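Local coordinates for Bd3459 (Bdellovibrio bacteriovorus, PDB 5CEC), which acts as a predatory endopeptidase of the S13 penicillin-binding protein family, probably cleaving peptidoglycan peptides, and is held by the ankyrin-repeat immunity protein Bd3460, at residues D87-T92 with S237-T242; D113-R118 with N253-N258; L244-N249 with Q424-F429. The protein carries 1 engineered substitution. All blocks are in the same frame, centred on the assembly; numbering follows the deposited sequence.

Interaction 1 (D87-T92 with S237-T242); sequences DYRFKT and SAPLKT
A hydrogen-bonded seam joins the loop that enters strand 91-98 to the turn leading from strand 231-236 into helix 240-250, at one end of two neighbouring inner strands of the mixed sheet. Four bonds tie the two segments together, and Ser237 takes part in three of them. Its backbone N donates to Phe90 O at 2.9 Å, almost straight at 167°. The return bond is not made by the Ser237 carbonyl: Phe90 N donates to Ser237 OG at 2.9 Å instead. A chi1 of 72° sets OG between the serine's own N and C, where it can take that N-H and donate its own hydrogen bond to Ala238 O. In this way the antiparallel pairing of strands 91-98 and 231-236 is carried one step further, with a hydroxyl in place of a backbone acceptor. Ser237 O is thereby left for Arg89, whose NH1 meets it on a lone pair at 2.9 Å. The extended arginine chain runs alongside Pro239, and Pro239 CD lies over one face of the guanidinium, off centre; Asp430 forms a salt bridge with the same NH1. Farther along, Pro239 holds the N-cap position, and the first-turn Leu240 N reaches out of the helix to Tyr88 O at 2.7 Å. On the buried side the Phe90 ring takes Tyr88 CE2 over the centre of one face, while Ser237 OG and Leu240 CD1 come at its edge, the latter 4.1 Å from Phe90 CE1. Asp87 OD1 and Lys241 NZ stay 4.4 Å apart, and the hydroxyl of Tyr326 is hydrogen-bonded to both.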
# COMPACT_ATOMS: atom_id res chain seq x y z
N ASP A 87 3.34 2.46 20.92
CA ASP A 87 2.09 2.58 21.66
C ASP A 87 1.65 4.03 21.83
O ASP A 87 0.64 4.31 22.50
CB ASP A 87 2.25 1.89 23.01
CG ASP A 87 2.54 0.41 22.86
OD1 ASP A 87 1.72 -0.27 22.22
OD2 ASP A 87 3.57 -0.08 23.39
N TYR A 88 2.36 4.96 21.19
CA TYR A 88 2.00 6.39 21.29
C TYR A 88 0.60 6.61 20.70
O TYR A 88 0.27 6.02 19.66
CB TYR A 88 3.01 7.23 20.50
CG TYR A 88 2.72 8.70 20.51
CD1 TYR A 88 3.08 9.49 21.60
CD2 TYR A 88 2.07 9.33 19.44
CE1 TYR A 88 2.82 10.84 21.63
CE2 TYR A 88 1.83 10.69 19.45
CZ TYR A 88 2.19 11.44 20.56
OH TYR A 88 1.94 12.80 20.58
N ARG A 89 -0.19 7.47 21.33
CA ARG A 89 -1.45 7.92 20.76
C ARG A 89 -1.46 9.44 20.59
O ARG A 89 -0.94 10.17 21.43
CB ARG A 89 -2.61 7.48 21.65
CG ARG A 89 -2.79 5.98 21.69
CD ARG A 89 -3.73 5.55 22.79
NE ARG A 89 -3.91 4.11 22.85
CZ ARG A 89 -4.93 3.44 22.31
NH1 ARG A 89 -5.82 4.03 21.52
NH2 ARG A 89 -5.00 2.13 22.48
N PHE A 90 -2.04 9.89 19.48
CA PHE A 90 -2.22 11.30 19.21
C PHE A 90 -3.46 11.71 19.98
O PHE A 90 -4.55 11.20 19.74
CB PHE A 90 -2.41 11.50 17.70
CG PHE A 90 -1.15 11.20 16.93
CD1 PHE A 90 -0.85 9.91 16.50
CD2 PHE A 90 -0.24 12.21 16.66
CE1 PHE A 90 0.34 9.64 15.83
CE2 PHE A 90 0.96 11.94 15.99
CZ PHE A 90 1.24 10.65 15.56
N LYS A 91 -3.27 12.66 20.90
CA LYS A 91 -4.33 13.03 21.88
C LYS A 91 -4.96 14.35 21.46
O LYS A 91 -4.51 15.43 21.88
CB LYS A 91 -3.73 13.08 23.28
CG LYS A 91 -3.12 11.76 23.70
CD LYS A 91 -2.37 11.88 25.01
CE LYS A 91 -1.34 10.78 25.18
NZ LYS A 91 -0.31 10.73 24.08
N THR A 92 -5.97 14.27 20.59
CA THR A 92 -6.70 15.47 20.15
C THR A 92 -7.60 15.88 21.32
O THR A 92 -8.29 15.04 21.90
CB THR A 92 -7.52 15.16 18.89
OG1 THR A 92 -6.65 14.70 17.87
CG2 THR A 92 -8.27 16.38 18.40
N SER A 237 -6.17 8.86 19.27
CA SER A 237 -6.04 7.97 18.12
C SER A 237 -5.81 6.54 18.56
O SER A 237 -5.44 6.28 19.72
CB SER A 237 -4.88 8.39 17.21
OG SER A 237 -3.63 8.10 17.80
N ALA A 238 -5.97 5.62 17.63
CA ALA A 238 -5.38 4.28 17.72
C ALA A 238 -3.87 4.44 17.98
O ALA A 238 -3.27 5.47 17.62
CB ALA A 238 -5.64 3.48 16.42
N PRO A 239 -3.26 3.41 18.56
CA PRO A 239 -1.82 3.54 18.79
C PRO A 239 -1.05 3.68 17.48
O PRO A 239 -1.49 3.23 16.41
CB PRO A 239 -1.44 2.26 19.52
CG PRO A 239 -2.58 1.33 19.38
CD PRO A 239 -3.80 2.13 19.04
N LEU A 240 0.14 4.27 17.59
CA LEU A 240 0.98 4.49 16.42
C LEU A 240 1.21 3.23 15.60
O LEU A 240 1.18 3.30 14.37
CB LEU A 240 2.32 5.11 16.84
CG LEU A 240 3.29 5.39 15.70
CD1 LEU A 240 2.79 6.47 14.77
CD2 LEU A 240 4.67 5.71 16.24
N LYS A 241 1.40 2.09 16.26
CA LYS A 241 1.62 0.85 15.52
C LYS A 241 0.47 0.60 14.51
O LYS A 241 0.71 0.08 13.43
CB LYS A 241 1.81 -0.35 16.47
CG LYS A 241 0.59 -0.66 17.34
CD LYS A 241 0.73 -1.77 18.34
CE LYS A 241 -0.59 -1.91 19.07
NZ LYS A 241 -0.70 -3.13 19.91
N THR A 242 -0.77 0.88 14.93
CA THR A 242 -1.95 0.69 14.09
C THR A 242 -1.94 1.66 12.89
O THR A 242 -2.27 1.30 11.75
CB THR A 242 -3.22 0.85 14.91
OG1 THR A 242 -3.17 -0.08 15.99
CG2 THR A 242 -4.48 0.68 14.08

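Interaction 2 (D113-R118 with N253-N258); sequences DPLFGR and NYIADN. With SO4 (sulfate ion), chain E.
Loop 113-118 has no regular structure and meets the first turns of helix 253-262, nearest where the CA atoms of Pro114 and Ile255 are 5.3 Å apart. An Asx turn bends it there: Asp113 OD1 accepts from Leu115 N at 2.9 Å, the N-H arriving from above the carboxylate plane. Pro114 O faces the helix, at the edge of the Tyr254 ring and 3.2 Å from CE2. This carbonyl is buried and has no hydrogen-bonding partner in the model; what it meets are C-H groups, of the Tyr254 ring edge and of Ile255 CG1. Tyr254, its CG anti to the backbone N, sends its hydroxyl to a water 2.8 Å from OH, and that water also bonds Asp113 O and Phe116 N. Helix 253-262 begins at Asn253, probably the asparagine of the SxN motif of this serine-peptidase family, with OD1 hydrogen-bonded to Lys73; the loop thus backs the helix next to the likely catalytic centre. The Ile255 and Leu115 side chains cross obliquely, Ile255 CD1 lying 3.9 Å from Leu115 CD1, while Pro114 CB rests on Asn258 CB at 4.0 Å. The Asn258 amide turns back, ND2 donating a hydrogen bond to Tyr254 O and lying over one face of the Tyr254 ring. Beyond the contact, Arg118 NH1 binds a sulfate with a straight 2.9 Å bond to its O1.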
# COMPACT_ATOMS: atom_id res chain seq x y z
N ASP A 113 -2.48 14.36 14.61
CA ASP A 113 -2.88 12.99 14.23
C ASP A 113 -2.83 12.94 12.70
O ASP A 113 -3.53 13.71 12.03
CB ASP A 113 -4.29 12.72 14.79
CG ASP A 113 -4.84 11.36 14.48
OD1 ASP A 113 -4.36 10.66 13.57
OD2 ASP A 113 -5.79 10.99 15.21
N PRO A 114 -2.06 11.99 12.14
CA PRO A 114 -1.86 11.90 10.67
C PRO A 114 -2.84 11.00 9.97
O PRO A 114 -2.65 10.68 8.80
CB PRO A 114 -0.44 11.34 10.56
CG PRO A 114 -0.36 10.43 11.72
CD PRO A 114 -1.13 11.10 12.84
N LEU A 115 -3.89 10.58 10.68
CA LEU A 115 -4.94 9.75 10.11
C LEU A 115 -6.30 10.26 10.53
O LEU A 115 -7.19 9.48 10.87
CB LEU A 115 -4.70 8.28 10.48
CG LEU A 115 -5.59 7.21 9.87
CD1 LEU A 115 -5.79 7.46 8.39
CD2 LEU A 115 -5.05 5.81 10.14
N PHE A 116 -6.48 11.57 10.44
CA PHE A 116 -7.71 12.23 10.88
C PHE A 116 -8.40 12.73 9.62
O PHE A 116 -8.06 13.78 9.08
CB PHE A 116 -7.44 13.34 11.89
CG PHE A 116 -8.58 13.63 12.80
CD1 PHE A 116 -9.85 13.86 12.31
CD2 PHE A 116 -8.42 13.65 14.17
CE1 PHE A 116 -10.91 14.13 13.15
CE2 PHE A 116 -9.49 13.93 15.03
CZ PHE A 116 -10.73 14.15 14.51
N GLY A 117 -9.36 11.93 9.17
CA GLY A 117 -10.13 12.23 7.98
C GLY A 117 -11.57 11.82 8.19
O GLY A 117 -12.11 11.93 9.30
N ARG A 118 -12.18 11.30 7.13
CA ARG A 118 -13.57 10.81 7.19
C ARG A 118 -13.85 9.94 8.39
O ARG A 118 -14.81 10.20 9.13
CB ARG A 118 -13.90 10.03 5.89
CG ARG A 118 -15.33 9.47 5.87
CD ARG A 118 -15.46 8.30 4.90
NE ARG A 118 -15.09 8.67 3.54
CZ ARG A 118 -15.88 9.30 2.66
NH1 ARG A 118 -17.10 9.71 2.99
NH2 ARG A 118 -15.44 9.50 1.44
N ASN A 253 0.57 7.69 1.22
CA ASN A 253 1.46 8.86 1.17
C ASN A 253 1.09 9.92 2.20
O ASN A 253 1.99 10.57 2.75
CB ASN A 253 1.44 9.47 -0.22
CG ASN A 253 2.11 8.61 -1.24
OD1 ASN A 253 2.71 7.57 -0.96
ND2 ASN A 253 1.98 9.04 -2.48
N TYR A 254 -0.21 10.13 2.40
CA TYR A 254 -0.66 11.17 3.33
C TYR A 254 -0.15 10.91 4.73
O TYR A 254 0.39 11.84 5.40
CB TYR A 254 -2.21 11.30 3.34
CG TYR A 254 -2.72 12.29 4.35
CD1 TYR A 254 -2.86 13.64 4.05
CD2 TYR A 254 -3.01 11.89 5.65
CE1 TYR A 254 -3.30 14.55 4.98
CE2 TYR A 254 -3.47 12.81 6.58
CZ TYR A 254 -3.61 14.14 6.26
OH TYR A 254 -4.01 15.05 7.19
N ILE A 255 -0.31 9.67 5.18
CA ILE A 255 0.15 9.34 6.53
C ILE A 255 1.68 9.52 6.62
O ILE A 255 2.21 10.10 7.58
CB ILE A 255 -0.25 7.93 6.99
CG1 ILE A 255 -1.77 7.74 6.95
CG2 ILE A 255 0.26 7.62 8.39
CD1 ILE A 255 -2.23 6.31 7.18
N ALA A 256 2.38 8.98 5.62
CA ALA A 256 3.85 8.97 5.68
C ALA A 256 4.39 10.41 5.66
O ALA A 256 5.32 10.74 6.41
CB ALA A 256 4.42 8.18 4.52
N ASP A 257 3.87 11.23 4.75
CA ASP A 257 4.38 12.59 4.61
C ASP A 257 4.08 13.41 5.86
O ASP A 257 4.92 14.18 6.31
CB ASP A 257 3.84 13.26 3.33
CG ASP A 257 4.45 12.68 2.08
OD1 ASP A 257 5.66 12.37 2.11
OD2 ASP A 257 3.74 12.58 1.07
N ASN A 258 2.90 13.21 6.46
CA ASN A 258 2.58 13.94 7.65
C ASN A 258 3.39 13.50 8.86
O ASN A 258 3.73 14.34 9.67
CB ASN A 258 1.07 13.96 7.91
CG ASN A 258 0.39 15.03 7.09
OD1 ASN A 258 0.46 16.21 7.45
ND2 ASN A 258 -0.15 14.66 5.93
S SO4 E . -19.12 12.05 1.24
O1 SO4 E . -18.86 10.62 0.91
O2 SO4 E . -19.40 12.83 0.02
O3 SO4 E . -18.09 12.63 2.11
O4 SO4 E . -20.37 12.17 2.08
O HOH W 1 -4.80 13.88 9.57

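Interaction 3 (L244-N249 with Q424-F429); sequences LKRMNN and QLPLPF. With SO4 (sulfate ion), chain D.
Helix 240-250 packs here against an irregular segment, 424-429, of the long connection that returns from helix 394-411 to strand 436-437, within the penicillin-binding protein fold. Van der Waals contact does most of the joining, and Pro426 is its centre. The proline points its ring at the helix and settles among three side chains on one face: its CB lies 4.1 Å from Arg246 CB, and its CG reaches Lys245 CG and Asn249 ND2, each also at 4.1 Å. Gln424 adds a second patch. Its extended chain crosses Lys245 at about a right angle, bringing OE1 within 3.5 Å of Lys245 CD, so an amide oxygen rests against methylenes and not against the ammonium.

Ionic bonds are made by both Lys245 and Arg246, to partners beyond the two segments. Lys245, bent at chi2 (79°), carries NZ past Gln424 to the carboxylate of Asp338, the carbonyl oxygens of Ser329 and Met332 and the hydroxyl of Tyr421, a set of partners that would be expected to keep it charged. With CG anti to the backbone N and a bend at chi2, the Arg246 chain carries its CD past Pro426 O and aims the guanidinium outward, where NE pairs with Glu152. Its two terminal nitrogens grip a sulfate, probably from the crystallisation liquor, edge-on: NH1 donates to O2 at 3.0 Å and 178°, NH2 to O3 at 2.9 Å.

Polar bridging between the segments goes through a single water, which accepts from Asn249 ND2 at 2.9 Å and donates to Gln424 O at 2.8 Å.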
# COMPACT_ATOMS: atom_id res chain seq x y z
N LEU A 244 0.68 3.05 11.61
CA LEU A 244 1.77 2.56 10.76
C LEU A 244 1.36 1.34 9.94
O LEU A 244 1.63 1.26 8.74
CB LEU A 244 3.02 2.26 11.58
CG LEU A 244 3.66 3.48 12.23
CD1 LEU A 244 4.66 3.04 13.27
CD2 LEU A 244 4.33 4.41 11.24
N LYS A 245 0.66 0.40 10.59
CA LYS A 245 0.15 -0.78 9.88
C LYS A 245 -0.75 -0.35 8.71
O LYS A 245 -0.61 -0.87 7.59
CB LYS A 245 -0.63 -1.69 10.83
CG LYS A 245 -1.12 -2.99 10.23
CD LYS A 245 -0.06 -4.04 10.12
CE LYS A 245 -0.58 -5.26 9.36
NZ LYS A 245 0.37 -6.40 9.32
N ARG A 246 -1.69 0.57 8.98
CA ARG A 246 -2.57 1.05 7.90
C ARG A 246 -1.72 1.68 6.78
O ARG A 246 -1.91 1.37 5.60
CB ARG A 246 -3.56 2.05 8.45
CG ARG A 246 -4.56 2.57 7.44
CD ARG A 246 -5.41 1.48 6.84
NE ARG A 246 -6.61 2.03 6.20
CZ ARG A 246 -7.39 1.36 5.36
NH1 ARG A 246 -7.08 0.14 4.91
NH2 ARG A 246 -8.48 1.95 4.94
N MET A 247 -0.77 2.53 7.18
CA MET A 247 0.09 3.20 6.18
C MET A 247 0.83 2.20 5.31
O MET A 247 0.90 2.36 4.08
CB MET A 247 1.08 4.08 6.91
CG MET A 247 2.08 4.75 5.99
SD MET A 247 3.35 5.70 6.89
CE MET A 247 4.34 4.40 7.56
N ASN A 248 1.44 1.21 5.94
CA ASN A 248 2.27 0.25 5.24
C ASN A 248 1.47 -0.85 4.52
O ASN A 248 2.01 -1.52 3.65
CB ASN A 248 3.33 -0.33 6.16
CG ASN A 248 4.39 0.68 6.51
OD1 ASN A 248 4.74 1.52 5.66
ND2 ASN A 248 4.88 0.64 7.75
N ASN A 249 0.18 -0.99 4.86
CA ASN A 249 -0.69 -1.89 4.09
C ASN A 249 -1.08 -1.20 2.77
O ASN A 249 -0.97 -1.82 1.69
CB ASN A 249 -1.99 -2.21 4.85
CG ASN A 249 -1.87 -3.35 5.84
OD1 ASN A 249 -0.88 -4.04 5.90
ND2 ASN A 249 -2.93 -3.53 6.63
N GLN A 424 -4.87 -8.19 10.85
CA GLN A 424 -5.32 -7.07 11.68
C GLN A 424 -6.30 -6.20 10.88
O GLN A 424 -6.35 -6.26 9.64
CB GLN A 424 -4.10 -6.29 12.15
CG GLN A 424 -3.18 -7.15 13.03
CD GLN A 424 -1.91 -6.44 13.46
OE1 GLN A 424 -1.65 -5.33 13.02
NE2 GLN A 424 -1.12 -7.08 14.30
N LEU A 425 -7.13 -5.43 11.60
CA LEU A 425 -8.07 -4.51 11.00
C LEU A 425 -7.76 -3.12 11.54
O LEU A 425 -8.41 -2.66 12.47
CB LEU A 425 -9.49 -4.94 11.32
CG LEU A 425 -10.61 -4.19 10.61
CD1 LEU A 425 -10.51 -4.35 9.10
CD2 LEU A 425 -11.97 -4.72 11.12
N PRO A 426 -6.78 -2.43 10.92
CA PRO A 426 -6.35 -1.17 11.50
C PRO A 426 -7.33 -0.04 11.16
O PRO A 426 -7.62 0.21 9.98
CB PRO A 426 -4.96 -0.97 10.88
CG PRO A 426 -5.01 -1.72 9.60
CD PRO A 426 -5.92 -2.87 9.83
N LEU A 427 -7.91 0.58 12.19
CA LEU A 427 -8.76 1.75 12.06
C LEU A 427 -8.06 2.93 12.70
O LEU A 427 -7.08 2.76 13.44
CB LEU A 427 -10.12 1.50 12.75
CG LEU A 427 -10.91 0.31 12.24
CD1 LEU A 427 -12.26 0.24 12.96
CD2 LEU A 427 -11.11 0.29 10.75
N PRO A 428 -8.57 4.15 12.48
CA PRO A 428 -7.93 5.32 13.08
C PRO A 428 -8.14 5.45 14.57
O PRO A 428 -7.49 6.27 15.20
CB PRO A 428 -8.58 6.52 12.34
CG PRO A 428 -9.13 5.92 11.06
CD PRO A 428 -9.58 4.54 11.47
N PHE A 429 -9.03 4.62 15.11
CA PHE A 429 -9.44 4.65 16.52
C PHE A 429 -9.54 3.20 17.00
O PHE A 429 -9.64 2.27 16.18
CB PHE A 429 -10.78 5.39 16.68
CG PHE A 429 -11.87 4.88 15.79
CD1 PHE A 429 -12.67 3.81 16.17
CD2 PHE A 429 -12.11 5.47 14.55
CE1 PHE A 429 -13.64 3.34 15.34
CE2 PHE A 429 -13.10 4.99 13.71
CZ PHE A 429 -13.86 3.93 14.11
S SO4 D . -10.08 -0.54 2.61
O1 SO4 D . -11.10 -1.47 2.08
O2 SO4 D . -8.86 -1.30 3.00
O3 SO4 D . -10.58 0.28 3.74
O4 SO4 D . -9.65 0.36 1.50
O HOH W 2 -4.09 -5.82 8.06

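In the fold
The three contacts cluster within 12 Å of one another, centre to centre, around helix 240-250. Interactions 1 and 3 both use it, the first at its N-terminal start and the third farther along, their centres about 11 Å apart; interaction 2 uses helix 253-262, which follows directly. Along the chain, interaction 1 closes before interaction 3 opens, whereas interaction 2 alternates with both. Direct packing links them: Phe90 against Asp113 and Pro114, Met247 against Ile255 and Ala256, and Pro428 against Leu115. Together they join the end of the mixed sheet and the C-terminal connection to the two successive helices that flank the probable SxN motif.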